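Local coordinates for protein chitooligosaccharide oxidase (Gibberella zeae, PDB 6Y0R) that oxidises the C1 hydroxyl of chitooligosaccharides to the corresponding lactones, using a bicovalently bound FAD and reducing molecular oxygen to hydrogen peroxide, at residues Q249-Q255 with A348-F354; S356-V361 with G427-I432. All coordinates share one frame. Numbering follows the deposited sequence.

Contact 1: residues Q249-Q255 with A348-F354; sequences QGLYDFQ and ALTLAEF
A capping box opens helix 351-367 where it packs on helix 247-260. Thr350 is the N-cap: Glu353 N donates to Thr350 OG1 (3.1 Å) and Thr350 N to Glu353 OE1 (2.8 Å). Residues 348-350 are extended, 351-354 helical, and 249-255 helical throughout; CA atoms come closest at Tyr252-Leu351 (5.9 Å) and Gln255-Ala348 (7.3 Å). Phe354 (chi1 m, -78°) points toward 249-255, with Tyr252 N and Leu251 CB over one ring face; the latter makes a CH-pi contact, 3.9 Å from the centroid. Both helices lie on one side of the seven-stranded antiparallel sheet of the substrate domain, where Leu251 and Phe354 also touch Met376 of strand 371-378. Tyr252 (chi1 t) runs alongside the helix start: Leu351 CB sits over one ring face, Leu349 O lies 3.6 Å from Tyr252 CE1 at the edge, and Tyr252 CB is 3.9 Å from Phe354 CD2. The extended Gln255 side chain reaches the loop backbone at Leu349. Toward solvent, Gln249 OE1 comes within 3.7 Å of Leu351 CD2.

Contact 2: residues S356-V361 with G427-I432; sequences SFVNFV and GLRQSI
Two helices lying side by side on the seven-stranded sheet of the substrate domain meet here through apolar side chains and small residues. Segments 356-361 and 427-432 are helical throughout and run nearly antiparallel, at 158° between their N-to-C directions, with the segment axes 8.5 Å apart at closest approach. Small residues at the interface, Gly427 and Ser431, allow this spacing; Phe357 CA and Ser431 CA are 5.0 Å apart. Both phenylalanines have chi1 t. The Phe360 ring lies against the opposing backbone, with Gly427 C and Leu428 N over one face, each 3.5 Å from Phe360 CZ. Gly427 is what makes room, since a CB there would clash with Phe360 CE2. Phe360 CE1 also packs on Leu428 CG at 3.7 Å. Toward the sheet, Phe357 and Leu428 both reach Leu374 of strand 371-378, while Val361 and Leu428 touch Trp372, so the helix pair and the strand share an apolar core. Ile432 CD1 makes a CH-pi contact over the Phe357 ring, 4.0 Å from its centroid, and Val361 CG2 meets Leu428 CD2 at 3.8 Å. Ser431 (chi1 p) turns its hydroxyl back on its own helix, Ser431 OG donating to Leu428 O at 2.6 Å; this lets it sit in the apolar interface, with Ser431 OG 3.4 Å from Phe357 CD1 at the ring edge. Ser356 CB approaches Ser431 O at 3.5 Å.

Overall arrangement
Contact 1 is complete along the chain before contact 2 begins, and helix 351-367 serves both: its start packs on helix 247-260, and its next turns face helix 420-433 while Phe357 and Val358 still touch Leu251. The three helices thus form one layer on the seven-stranded antiparallel sheet, with helix 351-367 in the middle. The contact centres are about 12 Å apart and their side chains join directly, Leu251 CD1 lying 3.5 Å from Val358 CG2 and Leu349 CD1 3.8 Å from Ile432 CG2. Strand 371-378 lies beneath both contacts. The centres of contacts 1 and 2 lie about 25 and 23 Å from the centre of the chain, in the outer helical layer of the substrate domain.

Contact 1: residues Q249-Q255 with A348-F354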
loop_
_atom_site.group_PDB
_atom_site.type_symbol
_atom_site.label_atom_id
_atom_site.label_comp_id
_atom_site.label_asym_id
_atom_site.label_seq_id
_atom_site.Cartn_x
_atom_site.Cartn_y
_atom_site.Cartn_z
ATOM N N GLN A 249 -22.964 17.129 -5.082
ATOM C CA GLN A 249 -22.725 18.173 -4.077
ATOM C C GLN A 249 -22.300 17.523 -2.765
ATOM O O GLN A 249 -21.482 18.137 -2.104
ATOM C CB GLN A 249 -23.966 19.019 -3.799
ATOM C CG GLN A 249 -23.670 20.179 -2.867
ATOM C CD GLN A 249 -22.932 21.293 -3.546
ATOM O OE1 GLN A 249 -23.330 21.763 -4.613
ATOM N NE2 GLN A 249 -21.836 21.714 -2.948
ATOM N N GLY A 250 -22.800 16.331 -2.443
ATOM C CA GLY A 250 -22.361 15.584 -1.252
ATOM C C GLY A 250 -20.867 15.259 -1.341
ATOM O O GLY A 250 -20.113 15.511 -0.374
ATOM N N LEU A 251 -20.388 14.752 -2.479
ATOM C CA LEU A 251 -18.929 14.444 -2.637
ATOM C C LEU A 251 -18.095 15.717 -2.586
ATOM O O LEU A 251 -17.043 15.754 -1.918
ATOM C CB LEU A 251 -18.697 13.722 -3.968
ATOM C CG LEU A 251 -19.338 12.350 -4.092
ATOM C CD1 LEU A 251 -19.322 11.874 -5.540
ATOM C CD2 LEU A 251 -18.665 11.352 -3.183
ATOM N N TYR A 252 -18.597 16.783 -3.209
ATOM C CA TYR A 252 -17.875 18.064 -3.201
ATOM C C TYR A 252 -17.800 18.597 -1.772
ATOM O O TYR A 252 -16.754 19.039 -1.337
ATOM C CB TYR A 252 -18.541 19.065 -4.138
ATOM C CG TYR A 252 -17.785 20.369 -4.242
ATOM C CD1 TYR A 252 -16.676 20.476 -5.056
ATOM C CD2 TYR A 252 -18.183 21.493 -3.545
ATOM C CE1 TYR A 252 -15.986 21.670 -5.166
ATOM C CE2 TYR A 252 -17.484 22.681 -3.609
ATOM C CZ TYR A 252 -16.408 22.783 -4.465
ATOM O OH TYR A 252 -15.708 23.952 -4.556
ATOM N N ASP A 253 -18.892 18.510 -1.020
ATOM C CA ASP A 253 -18.931 19.006 0.372
ATOM C C ASP A 253 -18.016 18.160 1.247
ATOM O O ASP A 253 -17.302 18.711 2.090
ATOM C CB ASP A 253 -20.330 18.979 0.945
ATOM C CG ASP A 253 -21.247 20.037 0.351
ATOM O OD1 ASP A 253 -20.721 21.028 -0.248
ATOM O OD2 ASP A 253 -22.472 19.837 0.481
ATOM N N PHE A 254 -17.968 16.856 0.985
ATOM C CA PHE A 254 -17.027 15.953 1.683
ATOM C C PHE A 254 -15.596 16.430 1.443
ATOM O O PHE A 254 -14.785 16.580 2.366
ATOM C CB PHE A 254 -17.249 14.528 1.168
ATOM C CG PHE A 254 -16.406 13.444 1.797
ATOM C CD1 PHE A 254 -16.635 13.005 3.084
ATOM C CD2 PHE A 254 -15.393 12.855 1.073
ATOM C CE1 PHE A 254 -15.859 11.995 3.633
ATOM C CE2 PHE A 254 -14.620 11.833 1.618
ATOM C CZ PHE A 254 -14.841 11.419 2.912
ATOM N N GLN A 255 -15.226 16.593 0.170
ATOM C CA GLN A 255 -13.885 17.080 -0.192
ATOM C C GLN A 255 -13.567 18.424 0.500
ATOM O O GLN A 255 -12.458 18.576 1.029
ATOM C CB GLN A 255 -13.817 17.209 -1.704
ATOM C CG GLN A 255 -12.625 18.019 -2.158
ATOM C CD GLN A 255 -12.649 18.300 -3.638
ATOM O OE1 GLN A 255 -13.174 19.328 -4.105
ATOM N NE2 GLN A 255 -12.161 17.356 -4.392
ATOM N N ALA A 348 -7.769 18.435 -5.738
ATOM C CA ALA A 348 -9.185 18.790 -5.508
ATOM C C ALA A 348 -9.921 18.845 -6.837
ATOM O O ALA A 348 -9.392 19.450 -7.822
ATOM C CB ALA A 348 -9.296 20.109 -4.799
ATOM N N LEU A 349 -11.141 18.374 -6.852
ATOM C CA LEU A 349 -11.999 18.305 -8.051
ATOM C C LEU A 349 -13.058 19.400 -8.001
ATOM O O LEU A 349 -13.444 19.830 -6.913
ATOM C CB LEU A 349 -12.645 16.929 -8.096
ATOM C CG LEU A 349 -11.660 15.752 -8.085
ATOM C CD1 LEU A 349 -12.406 14.452 -8.083
ATOM C CD2 LEU A 349 -10.719 15.815 -9.259
ATOM N N THR A 350 -13.553 19.777 -9.159
ATOM C CA THR A 350 -14.659 20.735 -9.235
ATOM C C THR A 350 -15.969 19.974 -9.062
ATOM O O THR A 350 -16.037 18.758 -9.348
ATOM C CB THR A 350 -14.628 21.468 -10.584
ATOM O OG1 THR A 350 -14.839 20.489 -11.585
ATOM C CG2 THR A 350 -13.304 22.174 -10.767
ATOM N N LEU A 351 -16.898 20.664 -8.829
ATOM C CA LEU A 351 -18.253 20.065 -8.741
ATOM C C LEU A 351 -18.637 19.527 -10.122
ATOM O O LEU A 351 -19.180 18.445 -10.207
ATOM C CB LEU A 351 -19.253 21.133 -8.284
ATOM C CG LEU A 351 -20.735 20.752 -8.190
ATOM C CD1 LEU A 351 -20.932 19.652 -7.137
ATOM C CD2 LEU A 351 -21.669 21.919 -7.925
ATOM N N ALA A 352 -18.341 20.087 -11.178
ATOM C CA ALA A 352 -18.595 19.544 -12.534
ATOM C C ALA A 352 -17.884 18.194 -12.704
ATOM O O ALA A 352 -18.458 17.271 -13.281
ATOM C CB ALA A 352 -18.144 20.560 -13.557
ATOM N N GLU A 353 -16.639 18.055 -12.227
ATOM C CA GLU A 353 -15.917 16.758 -12.261
ATOM C C GLU A 353 -16.652 15.728 -11.398
ATOM O O GLU A 353 -16.811 14.591 -11.815
ATOM C CB GLU A 353 -14.476 16.969 -11.814
ATOM C CG GLU A 353 -13.659 17.656 -12.897
ATOM C CD GLU A 353 -12.366 18.357 -12.514
ATOM O OE1 GLU A 353 -12.130 18.661 -11.314
ATOM O OE2 GLU A 353 -11.594 18.661 -13.469
ATOM N N PHE A 354 -17.158 16.113 -10.220
ATOM C CA PHE A 354 -17.921 15.137 -9.417
ATOM C C PHE A 354 -19.198 14.749 -10.171
ATOM O O PHE A 354 -19.615 13.593 -10.097
ATOM C CB PHE A 354 -18.220 15.661 -8.015
ATOM C CG PHE A 354 -17.055 15.577 -7.065
ATOM C CD1 PHE A 354 -16.514 14.337 -6.745
ATOM C CD2 PHE A 354 -16.483 16.713 -6.495
ATOM C CE1 PHE A 354 -15.463 14.238 -5.847
ATOM C CE2 PHE A 354 -15.430 16.602 -5.589
ATOM C CZ PHE A 354 -14.926 15.369 -5.262
#

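Contact 2: residues S356-V361 with G427-I432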
loop_
_atom_site.group_PDB
_atom_site.type_symbol
_atom_site.label_atom_id
_atom_site.label_comp_id
_atom_site.label_asym_id
_atom_site.label_seq_id
_atom_site.Cartn_x
_atom_site.Cartn_y
_atom_site.Cartn_z
ATOM N N SER A 356 -19.572 14.428 -13.458
ATOM C CA SER A 356 -19.147 13.446 -14.493
ATOM C C SER A 356 -18.996 12.077 -13.856
ATOM O O SER A 356 -19.467 11.078 -14.382
ATOM C CB SER A 356 -17.861 13.827 -15.163
ATOM O OG SER A 356 -18.001 15.105 -15.747
ATOM N N PHE A 357 -18.292 12.040 -12.720
ATOM C CA PHE A 357 -18.071 10.809 -11.941
ATOM C C PHE A 357 -19.401 10.169 -11.546
ATOM O O PHE A 357 -19.631 8.979 -11.765
ATOM C CB PHE A 357 -17.187 11.172 -10.748
ATOM C CG PHE A 357 -16.979 10.066 -9.767
ATOM C CD1 PHE A 357 -16.356 8.897 -10.135
ATOM C CD2 PHE A 357 -17.330 10.232 -8.438
ATOM C CE1 PHE A 357 -16.160 7.879 -9.215
ATOM C CE2 PHE A 357 -17.126 9.219 -7.519
ATOM C CZ PHE A 357 -16.549 8.037 -7.917
ATOM N N VAL A 358 -20.279 10.935 -10.892
ATOM C CA VAL A 358 -21.587 10.425 -10.400
ATOM C C VAL A 358 -22.432 9.959 -11.613
ATOM O O VAL A 358 -23.096 8.936 -11.499
ATOM C CB VAL A 358 -22.295 11.514 -9.580
ATOM C CG1 VAL A 358 -23.741 11.144 -9.358
ATOM C CG2 VAL A 358 -21.583 11.797 -8.255
ATOM N N ASN A 359 -22.394 10.699 -12.727
ATOM C CA ASN A 359 -23.084 10.296 -13.993
ATOM C C ASN A 359 -22.624 8.895 -14.428
ATOM O O ASN A 359 -23.487 8.037 -14.718
ATOM C CB ASN A 359 -22.895 11.380 -15.059
ATOM C CG ASN A 359 -23.709 12.630 -14.759
ATOM O OD1 ASN A 359 -24.472 12.679 -13.778
ATOM N ND2 ASN A 359 -23.568 13.639 -15.604
ATOM N N PHE A 360 -21.318 8.611 -14.408
ATOM C CA PHE A 360 -20.768 7.284 -14.765
ATOM C C PHE A 360 -21.258 6.257 -13.744
ATOM O O PHE A 360 -21.744 5.171 -14.105
ATOM C CB PHE A 360 -19.241 7.312 -14.854
ATOM C CG PHE A 360 -18.660 6.009 -15.333
ATOM C CD1 PHE A 360 -18.538 4.923 -14.471
ATOM C CD2 PHE A 360 -18.319 5.836 -16.667
ATOM C CE1 PHE A 360 -18.043 3.707 -14.920
ATOM C CE2 PHE A 360 -17.806 4.628 -17.106
ATOM C CZ PHE A 360 -17.700 3.567 -16.243
ATOM N N VAL A 361 -21.154 6.587 -12.453
ATOM C CA VAL A 361 -21.550 5.639 -11.381
ATOM C C VAL A 361 -23.050 5.320 -11.503
ATOM O O VAL A 361 -23.412 4.158 -11.294
ATOM C CB VAL A 361 -21.226 6.230 -10.001
ATOM C CG1 VAL A 361 -21.921 5.479 -8.885
ATOM C CG2 VAL A 361 -19.721 6.255 -9.796
ATOM N N GLY A 427 -13.151 3.084 -17.055
ATOM C CA GLY A 427 -14.197 4.101 -17.265
ATOM C C GLY A 427 -14.487 4.838 -15.958
ATOM O O GLY A 427 -14.601 6.079 -16.009
ATOM N N LEU A 428 -14.553 4.114 -14.848
ATOM C CA LEU A 428 -14.754 4.719 -13.493
ATOM C C LEU A 428 -13.649 5.744 -13.243
ATOM O O LEU A 428 -13.917 6.909 -12.846
ATOM C CB LEU A 428 -14.704 3.623 -12.431
ATOM C CG LEU A 428 -16.005 3.097 -11.858
ATOM C CD1 LEU A 428 -15.647 2.003 -10.856
ATOM C CD2 LEU A 428 -16.823 4.220 -11.201
ATOM N N ARG A 429 -12.399 5.339 -13.450
ATOM C CA ARG A 429 -11.265 6.235 -13.172
ATOM C C ARG A 429 -11.274 7.422 -14.142
ATOM O O ARG A 429 -11.091 8.570 -13.729
ATOM C CB ARG A 429 -9.959 5.446 -13.279
ATOM C CG ARG A 429 -8.753 6.325 -13.017
ATOM C CD ARG A 429 -7.471 5.536 -13.048
ATOM N NE ARG A 429 -7.022 5.442 -14.422
ATOM C CZ ARG A 429 -7.175 4.422 -15.203
ATOM N NH1 ARG A 429 -6.691 4.458 -16.449
ATOM N NH2 ARG A 429 -7.793 3.342 -14.732
ATOM N N GLN A 430 -11.438 7.147 -15.435
ATOM C CA GLN A 430 -11.330 8.200 -16.467
ATOM C C GLN A 430 -12.511 9.173 -16.390
ATOM O O GLN A 430 -12.298 10.297 -16.856
ATOM C CB GLN A 430 -11.206 7.583 -17.865
ATOM C CG GLN A 430 -9.824 7.017 -18.120
ATOM C CD GLN A 430 -9.670 6.499 -19.531
ATOM O OE1 GLN A 430 -10.655 6.174 -20.183
ATOM N NE2 GLN A 430 -8.423 6.419 -19.982
ATOM N N SER A 431 -13.641 8.792 -15.783
ATOM C CA SER A 431 -14.770 9.736 -15.536
ATOM C C SER A 431 -14.251 10.934 -14.749
ATOM O O SER A 431 -14.855 12.018 -14.857
ATOM C CB SER A 431 -15.944 9.104 -14.856
ATOM O OG SER A 431 -15.654 8.795 -13.489
ATOM N N ILE A 432 -13.183 10.747 -13.961
ATOM C CA ILE A 432 -12.461 11.853 -13.283
ATOM C C ILE A 432 -11.212 12.245 -14.074
ATOM O O ILE A 432 -11.047 13.431 -14.378
ATOM C CB ILE A 432 -12.125 11.457 -11.835
ATOM C CG1 ILE A 432 -13.396 11.102 -11.064
ATOM C CG2 ILE A 432 -11.324 12.571 -11.183
ATOM C CD1 ILE A 432 -13.146 10.534 -9.723
#